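Local coordinates for xylose isomerase domain protein TIM barrel (Planctomyces limnophilus, PDB 3TVA) that binds a magnesium ion within a TIM barrel and probably acts as an isomerase, at residues E103-S108 and L145-N150; A21-H26 and E261-P266; E169-V174 and A204-S209. One frame throughout, in Å; residues are numbered along the deposited sequence.

Overall arrangement
All three contacts belong to the same TIM barrel. Interaction 1 joins two neighbouring helices of the outer layer. Interaction 3 joins a later outer helix to the 3-10 turn that leads into strand 207-216. The two contacts adjoin, with centres about 18 Å apart, and Leu145 CD1 lies 3.4 Å from Val174 CG1. Interaction 2 lies apart, with its centre about 26 Å from that of interaction 1 and about 29 Å from that of interaction 3. It joins the loops after the first and last barrel strands and comes nearest the metal site. There the side chain of Glu261 is about 6 Å from the magnesium ion, which is bound by Glu158, Asp184, His211 and Glu259.

Interaction 1: E103-S108 and L145-N150; sequences EMKEIS and LTHAAN
Lys105 lies over one face of the His147 imidazole, between two consecutive outer helices of the TIM barrel. Helices 97-114 and 132-149 run nearly parallel here. Their local axes are 9.8 Å apart and make an angle of 13°. The lysine can be followed outward from its root. Its CB sits above the middle of the ring, 3.8 Å from the His147 centroid and 9° off the ring normal, a CH-pi contact. Lys105 CG comes next and meets His147 CG at 3.8 Å. CD passes just beyond the rim on the ND1 side of His147. The chain is extended beyond CG, which takes NZ past the imidazole to a salt bridge with Asp143, one turn earlier on the histidine's own helix. The aliphatic part thus lies against one face of the ring, while the charge is met elsewhere.

The imidazole reaches across because His147 CG stands anti to its backbone N (chi1 -175°). Its NE2 is hydrogen-bonded to Asp109 OD1, which fixes how the ring is turned. The His151 ring also meets this imidazole, at a steep angle. On the barrel side, Ser108 faces the second helix, and its hydroxyl is hydrogen-bonded to Gln153 OE1. Ala148 provides a small surface there, with its CB 4.3 Å from Ser108 OG. That same OG lies in the plane of the imidazole, at its edge, 3.5 Å from His147 CD2.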
loop_
_atom_site.group_PDB
_atom_site.type_symbol
_atom_site.label_atom_id
_atom_site.label_comp_id
_atom_site.label_asym_id
_atom_site.label_seq_id
_atom_site.Cartn_x
_atom_site.Cartn_y
_atom_site.Cartn_z
ATOM N N GLU A 103 16.183 -4.281 6.111
ATOM C CA GLU A 103 15.831 -3.582 4.882
ATOM C C GLU A 103 14.777 -2.499 5.104
ATOM O O GLU A 103 14.885 -1.421 4.520
ATOM C CB GLU A 103 15.337 -4.547 3.808
ATOM C CG GLU A 103 16.427 -5.211 3.029
ATOM C CD GLU A 103 15.946 -5.640 1.655
ATOM O OE1 GLU A 103 15.796 -6.861 1.440
ATOM O OE2 GLU A 103 15.705 -4.757 0.797
HETATM N N MSE A 104 13.762 -2.772 5.925
HETATM C CA MSE A 104 12.713 -1.765 6.185
HETATM C C MSE A 104 13.320 -0.558 6.898
HETATM O O MSE A 104 12.907 0.589 6.684
HETATM C CB MSE A 104 11.563 -2.328 7.044
HETATM C CG MSE A 104 10.460 -3.034 6.281
HETATM SE SE MSE A 104 9.658 -1.965 4.847
HETATM C CE MSE A 104 8.992 -0.495 5.860
ATOM N N LYS A 105 14.291 -0.814 7.765
ATOM C CA LYS A 105 14.997 0.297 8.406
ATOM C C LYS A 105 15.836 1.129 7.427
ATOM O O LYS A 105 15.875 2.342 7.550
ATOM C CB LYS A 105 15.830 -0.172 9.592
ATOM C CG LYS A 105 14.968 -0.708 10.746
ATOM C CD LYS A 105 15.847 -1.186 11.898
ATOM C CE LYS A 105 15.013 -1.923 12.935
ATOM N NZ LYS A 105 15.865 -2.445 14.023
ATOM N N GLU A 106 16.490 0.492 6.459
ATOM C CA GLU A 106 17.180 1.247 5.401
ATOM C C GLU A 106 16.189 2.023 4.542
ATOM O O GLU A 106 16.485 3.114 4.078
ATOM C CB GLU A 106 17.948 0.320 4.466
ATOM C CG GLU A 106 19.113 -0.403 5.063
ATOM C CD GLU A 106 19.623 -1.474 4.105
ATOM O OE1 GLU A 106 20.022 -2.563 4.590
ATOM O OE2 GLU A 106 19.592 -1.223 2.866
ATOM N N ILE A 107 15.018 1.439 4.303
ATOM C CA ILE A 107 13.995 2.122 3.525
ATOM C C ILE A 107 13.475 3.336 4.303
ATOM O O ILE A 107 13.249 4.403 3.727
ATOM C CB ILE A 107 12.879 1.143 3.090
ATOM C CG1 ILE A 107 13.411 0.238 1.964
ATOM C CG2 ILE A 107 11.632 1.893 2.618
ATOM C CD1 ILE A 107 12.621 -1.062 1.802
ATOM N N SER A 108 13.332 3.179 5.617
ATOM C CA SER A 108 13.019 4.310 6.500
ATOM C C SER A 108 14.083 5.414 6.426
ATOM O O SER A 108 13.744 6.592 6.322
ATOM C CB SER A 108 12.843 3.824 7.947
ATOM O OG SER A 108 12.641 4.912 8.839
ATOM N N LEU A 145 8.799 0.487 14.336
ATOM C CA LEU A 145 8.068 1.723 14.625
ATOM C C LEU A 145 8.917 2.738 15.387
ATOM O O LEU A 145 8.819 3.945 15.156
ATOM C CB LEU A 145 6.776 1.414 15.387
ATOM C CG LEU A 145 5.729 0.850 14.420
ATOM C CD1 LEU A 145 4.730 0.015 15.182
ATOM C CD2 LEU A 145 5.035 1.986 13.656
ATOM N N THR A 146 9.771 2.248 16.271
ATOM C CA THR A 146 10.691 3.129 17.007
ATOM C C THR A 146 11.669 3.787 16.034
ATOM O O THR A 146 11.949 4.989 16.126
ATOM C CB THR A 146 11.467 2.335 18.074
ATOM O OG1 THR A 146 10.546 1.878 19.065
ATOM C CG2 THR A 146 12.603 3.189 18.757
ATOM N N HIS A 147 12.178 2.994 15.095
ATOM C CA HIS A 147 13.153 3.487 14.134
ATOM C C HIS A 147 12.500 4.571 13.280
ATOM O O HIS A 147 13.076 5.640 13.045
ATOM C CB HIS A 147 13.651 2.339 13.249
ATOM C CG HIS A 147 14.756 2.734 12.316
ATOM N ND1 HIS A 147 16.088 2.582 12.634
ATOM C CD2 HIS A 147 14.727 3.292 11.086
ATOM C CE1 HIS A 147 16.834 3.020 11.636
ATOM N NE2 HIS A 147 16.033 3.455 10.683
ATOM N N ALA A 148 11.279 4.301 12.831
ATOM C CA ALA A 148 10.532 5.283 12.058
ATOM C C ALA A 148 10.193 6.541 12.874
ATOM O O ALA A 148 10.288 7.663 12.356
ATOM C CB ALA A 148 9.260 4.659 11.474
ATOM N N ALA A 149 9.795 6.362 14.133
ATOM C CA ALA A 149 9.501 7.507 15.005
ATOM C C ALA A 149 10.721 8.414 15.131
ATOM O O ALA A 149 10.592 9.640 15.142
ATOM C CB ALA A 149 9.049 7.048 16.405
ATOM N N ASN A 150 11.906 7.820 15.229
ATOM C CA ASN A 150 13.124 8.629 15.310
ATOM C C ASN A 150 13.373 9.436 14.027
ATOM O O ASN A 150 14.161 10.380 14.022
ATOM C CB ASN A 150 14.334 7.778 15.708
ATOM C CG ASN A 150 14.241 7.304 17.150
ATOM O OD1 ASN A 150 13.575 7.935 17.977
ATOM N ND2 ASN A 150 14.878 6.186 17.454
#

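Interaction 2: A21-H26 and E261-P266; sequences AGLGVH and EIPHDP
The carbonyl oxygen of Leu23 accepts a hydrogen bond from Gln269 NE2, of helix 266-287, and lies against the Pro263 ring. Pro263 CD is 3.6 Å from Leu23 O, and CB and CG of the same ring are only slightly farther. The two segments are loops at the C-terminal end of the barrel, where TIM barrels carry their active sites. One loop follows strand 13-18 and the other strand 256-258. These strands pair in parallel and close the barrel, so their loops meet as neighbours.

Leu23 carries the contact from its side. Its CD2 touches Pro263 CG at 3.6 Å, and its CB lies 3.8 Å from that same CG. The other branch, CD1, turns to Glu261, where it lies 3.6 Å from OE2 and 4.0 Å from CB. The leucine therefore bridges a proline ring and the flank of a glutamate. Pro263 belongs to a type I turn from Ile262 to Asp265, closed by Asp265 N to Ile262 O at 2.9 Å. Asp265 then stands at the N-cap of helix 266-287.

Glu261 points its carboxylate toward the metal pocket. Its side chain is about 4 Å from that of the magnesium ligand Glu259 and about 3 Å from a bound glycerol. Its backbone N is hydrogen-bonded to Glu230 OE2. Methyl groups against a proline ring and a carboxylate have little directional preference. Such a contact does little to orient the loops, consistent with bonds to partners such as Ser18, Gln269 and Glu230 doing so.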
loop_
_atom_site.group_PDB
_atom_site.type_symbol
_atom_site.label_atom_id
_atom_site.label_comp_id
_atom_site.label_asym_id
_atom_site.label_seq_id
_atom_site.Cartn_x
_atom_site.Cartn_y
_atom_site.Cartn_z
ATOM N N ALA A 21 12.794 -1.297 -8.590
ATOM C CA ALA A 21 12.099 -2.435 -7.989
ATOM C C ALA A 21 10.602 -2.181 -7.886
ATOM O O ALA A 21 10.172 -1.033 -7.830
ATOM C CB ALA A 21 12.675 -2.744 -6.608
ATOM N N GLY A 22 9.810 -3.250 -7.851
ATOM C CA GLY A 22 8.368 -3.120 -7.687
ATOM C C GLY A 22 7.577 -3.083 -8.991
ATOM O O GLY A 22 8.146 -3.110 -10.090
ATOM N N LEU A 23 6.254 -3.055 -8.850
ATOM C CA LEU A 23 5.302 -3.094 -9.973
ATOM C C LEU A 23 4.711 -1.743 -10.466
ATOM O O LEU A 23 3.797 -1.735 -11.308
ATOM C CB LEU A 23 4.187 -4.112 -9.682
ATOM C CG LEU A 23 4.655 -5.524 -9.290
ATOM C CD1 LEU A 23 3.466 -6.460 -9.073
ATOM C CD2 LEU A 23 5.631 -6.121 -10.303
ATOM N N GLY A 24 5.169 -0.619 -9.908
ATOM C CA GLY A 24 4.642 0.690 -10.294
ATOM C C GLY A 24 5.127 1.220 -11.644
ATOM O O GLY A 24 6.122 0.737 -12.184
ATOM N N VAL A 25 4.432 2.215 -12.197
ATOM C CA VAL A 25 4.904 2.871 -13.417
ATOM C C VAL A 25 6.082 3.756 -13.070
ATOM O O VAL A 25 6.254 4.129 -11.917
ATOM C CB VAL A 25 3.822 3.747 -14.098
ATOM C CG1 VAL A 25 2.658 2.893 -14.553
ATOM C CG2 VAL A 25 3.358 4.865 -13.169
ATOM N N HIS A 26 6.907 4.089 -14.053
ATOM C CA HIS A 26 8.005 5.011 -13.788
ATOM C C HIS A 26 7.477 6.431 -13.571
ATOM O O HIS A 26 6.353 6.752 -13.965
ATOM C CB HIS A 26 9.071 4.934 -14.885
ATOM C CG HIS A 26 9.836 3.647 -14.873
ATOM N ND1 HIS A 26 10.329 3.057 -16.016
ATOM C CD2 HIS A 26 10.185 2.832 -13.848
ATOM C CE1 HIS A 26 10.955 1.936 -15.696
ATOM N NE2 HIS A 26 10.881 1.777 -14.386
ATOM N N GLU A 261 -1.487 -3.125 -11.177
ATOM C CA GLU A 261 -0.207 -3.761 -11.345
ATOM C C GLU A 261 -0.272 -4.670 -12.549
ATOM O O GLU A 261 -0.551 -5.860 -12.438
ATOM C CB GLU A 261 0.060 -4.616 -10.102
ATOM C CG GLU A 261 -0.381 -3.966 -8.792
ATOM C CD GLU A 261 -0.096 -4.841 -7.571
ATOM O OE1 GLU A 261 -1.014 -5.575 -7.144
ATOM O OE2 GLU A 261 1.038 -4.791 -7.036
ATOM N N ILE A 262 0.176 -4.127 -13.670
ATOM C CA ILE A 262 0.471 -4.890 -14.860
ATOM C C ILE A 262 1.663 -4.215 -15.524
ATOM O O ILE A 262 1.570 -3.784 -16.679
ATOM C CB ILE A 262 -0.760 -4.950 -15.816
ATOM C CG1 ILE A 262 -1.377 -3.562 -16.020
ATOM C CG2 ILE A 262 -1.836 -5.870 -15.250
ATOM C CD1 ILE A 262 -2.514 -3.539 -17.029
ATOM N N PRO A 263 2.812 -4.160 -14.823
ATOM C CA PRO A 263 3.968 -3.483 -15.419
ATOM C C PRO A 263 4.495 -4.229 -16.642
ATOM O O PRO A 263 5.308 -3.672 -17.386
ATOM C CB PRO A 263 5.002 -3.491 -14.287
ATOM C CG PRO A 263 4.595 -4.630 -13.407
ATOM C CD PRO A 263 3.099 -4.609 -13.446
ATOM N N HIS A 264 4.069 -5.480 -16.818
ATOM C CA HIS A 264 4.462 -6.282 -17.983
ATOM C C HIS A 264 3.784 -5.789 -19.265
ATOM O O HIS A 264 4.175 -6.168 -20.366
ATOM C CB HIS A 264 4.133 -7.761 -17.754
ATOM C CG HIS A 264 2.671 -8.033 -17.577
ATOM N ND1 HIS A 264 2.002 -7.776 -16.398
ATOM C CD2 HIS A 264 1.745 -8.531 -18.433
ATOM C CE1 HIS A 264 0.730 -8.107 -16.534
ATOM N NE2 HIS A 264 0.548 -8.567 -17.759
ATOM N N ASP A 265 2.755 -4.957 -19.109
ATOM C CA ASP A 265 2.040 -4.354 -20.238
ATOM C C ASP A 265 1.939 -2.838 -20.005
ATOM O O ASP A 265 0.860 -2.326 -19.677
ATOM C CB ASP A 265 0.645 -4.975 -20.351
ATOM C CG ASP A 265 -0.066 -4.618 -21.650
ATOM O OD1 ASP A 265 0.378 -3.685 -22.365
ATOM O OD2 ASP A 265 -1.091 -5.278 -21.944
ATOM N N PRO A 266 3.074 -2.123 -20.162
ATOM C CA PRO A 266 3.213 -0.717 -19.751
ATOM C C PRO A 266 2.197 0.198 -20.434
ATOM O O PRO A 266 1.672 1.120 -19.791
ATOM C CB PRO A 266 4.637 -0.357 -20.189
ATOM C CG PRO A 266 5.362 -1.680 -20.280
ATOM C CD PRO A 266 4.325 -2.660 -20.740
#

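Interaction 3: E169-V174 and A204-S209; sequences EFIEDV and ARYVRS
Ile171 and Tyr206 form the tight half of this contact. The methyl CG2 of Ile171 stands over the centre of the tyrosine ring, 3.6 Å from its centroid and 9° off the normal, a CH-pi contact. That branch is anti to the backbone N of Ile171, and the other branch brings CD1 within 4.0 Å of Tyr206 CD2. The opposite ring face is covered by Arg205, whose CG lies 3.8 Å above the plane of Tyr206, also over its centre. The phenol is thus clamped between two aliphatic groups. Arg205 CG sits between its own backbone N and carbonyl carbon (chi1 67°), and from there the chain runs out along the ring. Its guanidinium ends with Tyr206 CE2 over one face, offset toward the rim.

The outer half is looser and exposed. Tyr206 OH gives a hydrogen bond of 2.8 Å to Glu172 OE2, approaching from above the carboxylate, 46° out of its plane. Arg205 NH2 reaches the same OE2 of Glu172 at 3.4 Å, a salt bridge whose hydrogen bond is weak and bent. Both links belong to one of two modelled conformers of Glu172 and are doubtful in the other.

The contact joins the last turns of helix 164-174 to the 3-10 turn that leads into strand 207-216. Strand 179-183 lies beneath both. Its Ile181 touches the side chains of Ile171 and Tyr206, and its backbone is hydrogen-bonded to those of Tyr206 and Arg208.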
loop_
_atom_site.group_PDB
_atom_site.type_symbol
_atom_site.label_atom_id
_atom_site.label_comp_id
_atom_site.label_asym_id
_atom_site.label_seq_id
_atom_site.Cartn_x
_atom_site.Cartn_y
_atom_site.Cartn_z
ATOM N N GLU A 169 -6.955 -6.223 16.116
ATOM C CA GLU A 169 -6.345 -6.857 17.263
ATOM C C GLU A 169 -4.811 -6.666 17.237
ATOM O O GLU A 169 -4.196 -6.353 18.261
ATOM C CB GLU A 169 -6.698 -8.347 17.273
ATOM C CG GLU A 169 -6.278 -9.057 18.546
ATOM C CD GLU A 169 -6.416 -10.575 18.470
ATOM O OE1 GLU A 169 -6.573 -11.125 17.354
ATOM O OE2 GLU A 169 -6.364 -11.218 19.539
ATOM N N PHE A 170 -4.209 -6.829 16.060
ATOM C CA PHE A 170 -2.754 -6.707 15.913
ATOM C C PHE A 170 -2.337 -5.278 16.179
ATOM O O PHE A 170 -1.378 -5.021 16.916
ATOM C CB PHE A 170 -2.305 -7.131 14.503
ATOM C CG PHE A 170 -0.827 -6.989 14.260
ATOM C CD1 PHE A 170 0.082 -7.795 14.934
ATOM C CD2 PHE A 170 -0.347 -6.064 13.334
ATOM C CE1 PHE A 170 1.456 -7.682 14.709
ATOM C CE2 PHE A 170 1.017 -5.939 13.095
ATOM C CZ PHE A 170 1.926 -6.749 13.786
ATOM N N ILE A 171 -3.057 -4.344 15.566
ATOM C CA ILE A 171 -2.750 -2.928 15.732
ATOM C C ILE A 171 -2.875 -2.517 17.192
ATOM O O ILE A 171 -2.060 -1.751 17.709
ATOM C CB ILE A 171 -3.668 -2.064 14.845
ATOM C CG1 ILE A 171 -3.251 -2.210 13.370
ATOM C CG2 ILE A 171 -3.663 -0.606 15.295
ATOM C CD1 ILE A 171 -4.202 -1.525 12.398
ATOM N N GLU A 172 -3.890 -3.051 17.856
ATOM C CA GLU A 172 -4.139 -2.741 19.258
ATOM C C GLU A 172 -3.058 -3.339 20.168
ATOM O O GLU A 172 -2.701 -2.757 21.194
ATOM C CB GLU A 172 -5.519 -3.254 19.661
ATOM C CG GLU A 172 -6.472 -2.160 20.053
ATOM C CD GLU A 172 -7.696 -2.044 19.160
ATOM O OE1 GLU A 172 -8.793 -2.453 19.606
ATOM O OE2 GLU A 172 -7.568 -1.516 18.034
ATOM N N ASP A 173 -2.555 -4.510 19.795
ATOM C CA ASP A 173 -1.472 -5.156 20.530
ATOM C C ASP A 173 -0.132 -4.423 20.352
ATOM O O ASP A 173 0.638 -4.306 21.294
ATOM C CB ASP A 173 -1.331 -6.625 20.111
ATOM C CG ASP A 173 -2.413 -7.506 20.716
ATOM O OD1 ASP A 173 -3.011 -7.084 21.728
ATOM O OD2 ASP A 173 -2.672 -8.610 20.180
ATOM N N VAL A 174 0.151 -3.955 19.140
ATOM C CA VAL A 174 1.372 -3.188 18.906
ATOM C C VAL A 174 1.299 -1.867 19.682
ATOM O O VAL A 174 2.257 -1.467 20.357
ATOM C CB VAL A 174 1.583 -2.922 17.402
ATOM C CG1 VAL A 174 2.700 -1.909 17.190
ATOM C CG2 VAL A 174 1.884 -4.236 16.665
ATOM N N ALA A 204 -11.497 2.370 10.308
ATOM C CA ALA A 204 -11.451 3.768 9.884
ATOM C C ALA A 204 -10.433 4.630 10.647
ATOM O O ALA A 204 -9.703 5.410 10.033
ATOM C CB ALA A 204 -12.860 4.392 10.005
ATOM N N ARG A 205 -10.371 4.480 11.969
ATOM C CA ARG A 205 -9.531 5.369 12.780
ATOM C C ARG A 205 -8.034 5.182 12.526
ATOM O O ARG A 205 -7.229 6.044 12.901
ATOM C CB ARG A 205 -9.849 5.239 14.280
ATOM C CG ARG A 205 -9.471 3.885 14.906
ATOM C CD ARG A 205 -10.086 3.780 16.304
ATOM N NE ARG A 205 -9.869 2.477 16.948
ATOM C CZ ARG A 205 -10.658 1.421 16.762
ATOM N NH1 ARG A 205 -11.693 1.509 15.924
ATOM N NH2 ARG A 205 -10.415 0.278 17.396
ATOM N N TYR A 206 -7.653 4.049 11.926
ATOM C CA TYR A 206 -6.249 3.802 11.582
ATOM C C TYR A 206 -5.855 4.087 10.130
ATOM O O TYR A 206 -4.691 3.924 9.779
ATOM C CB TYR A 206 -5.840 2.363 11.961
ATOM C CG TYR A 206 -6.127 2.024 13.399
ATOM C CD1 TYR A 206 -5.498 2.724 14.431
ATOM C CD2 TYR A 206 -7.021 1.000 13.739
ATOM C CE1 TYR A 206 -5.747 2.424 15.766
ATOM C CE2 TYR A 206 -7.271 0.677 15.098
ATOM C CZ TYR A 206 -6.633 1.408 16.095
ATOM O OH TYR A 206 -6.873 1.134 17.421
ATOM N N VAL A 207 -6.798 4.487 9.274
ATOM C CA VAL A 207 -6.472 4.643 7.854
ATOM C C VAL A 207 -5.662 5.921 7.660
ATOM O O VAL A 207 -6.123 7.002 8.033
ATOM C CB VAL A 207 -7.755 4.746 7.010
ATOM C CG1 VAL A 207 -7.427 5.152 5.571
ATOM C CG2 VAL A 207 -8.517 3.425 7.040
ATOM N N ARG A 208 -4.424 5.796 7.178
ATOM C CA ARG A 208 -3.618 6.975 6.863
ATOM C C ARG A 208 -3.346 7.250 5.381
ATOM O O ARG A 208 -2.889 8.335 5.028
ATOM C CB ARG A 208 -2.270 6.873 7.593
ATOM C CG ARG A 208 -2.374 6.536 9.064
ATOM C CD ARG A 208 -2.342 7.767 9.981
ATOM N NE ARG A 208 -2.020 7.326 11.334
ATOM C CZ ARG A 208 -0.854 7.523 11.947
ATOM N NH1 ARG A 208 0.124 8.231 11.363
ATOM N NH2 ARG A 208 -0.680 7.031 13.166
ATOM N N SER A 209 -3.606 6.268 4.524
ATOM C CA SER A 209 -3.377 6.417 3.085
ATOM C C SER A 209 -4.166 5.329 2.399
ATOM O O SER A 209 -4.590 4.380 3.048
ATOM C CB SER A 209 -1.884 6.360 2.704
ATOM O OG SER A 209 -1.308 5.113 3.056
#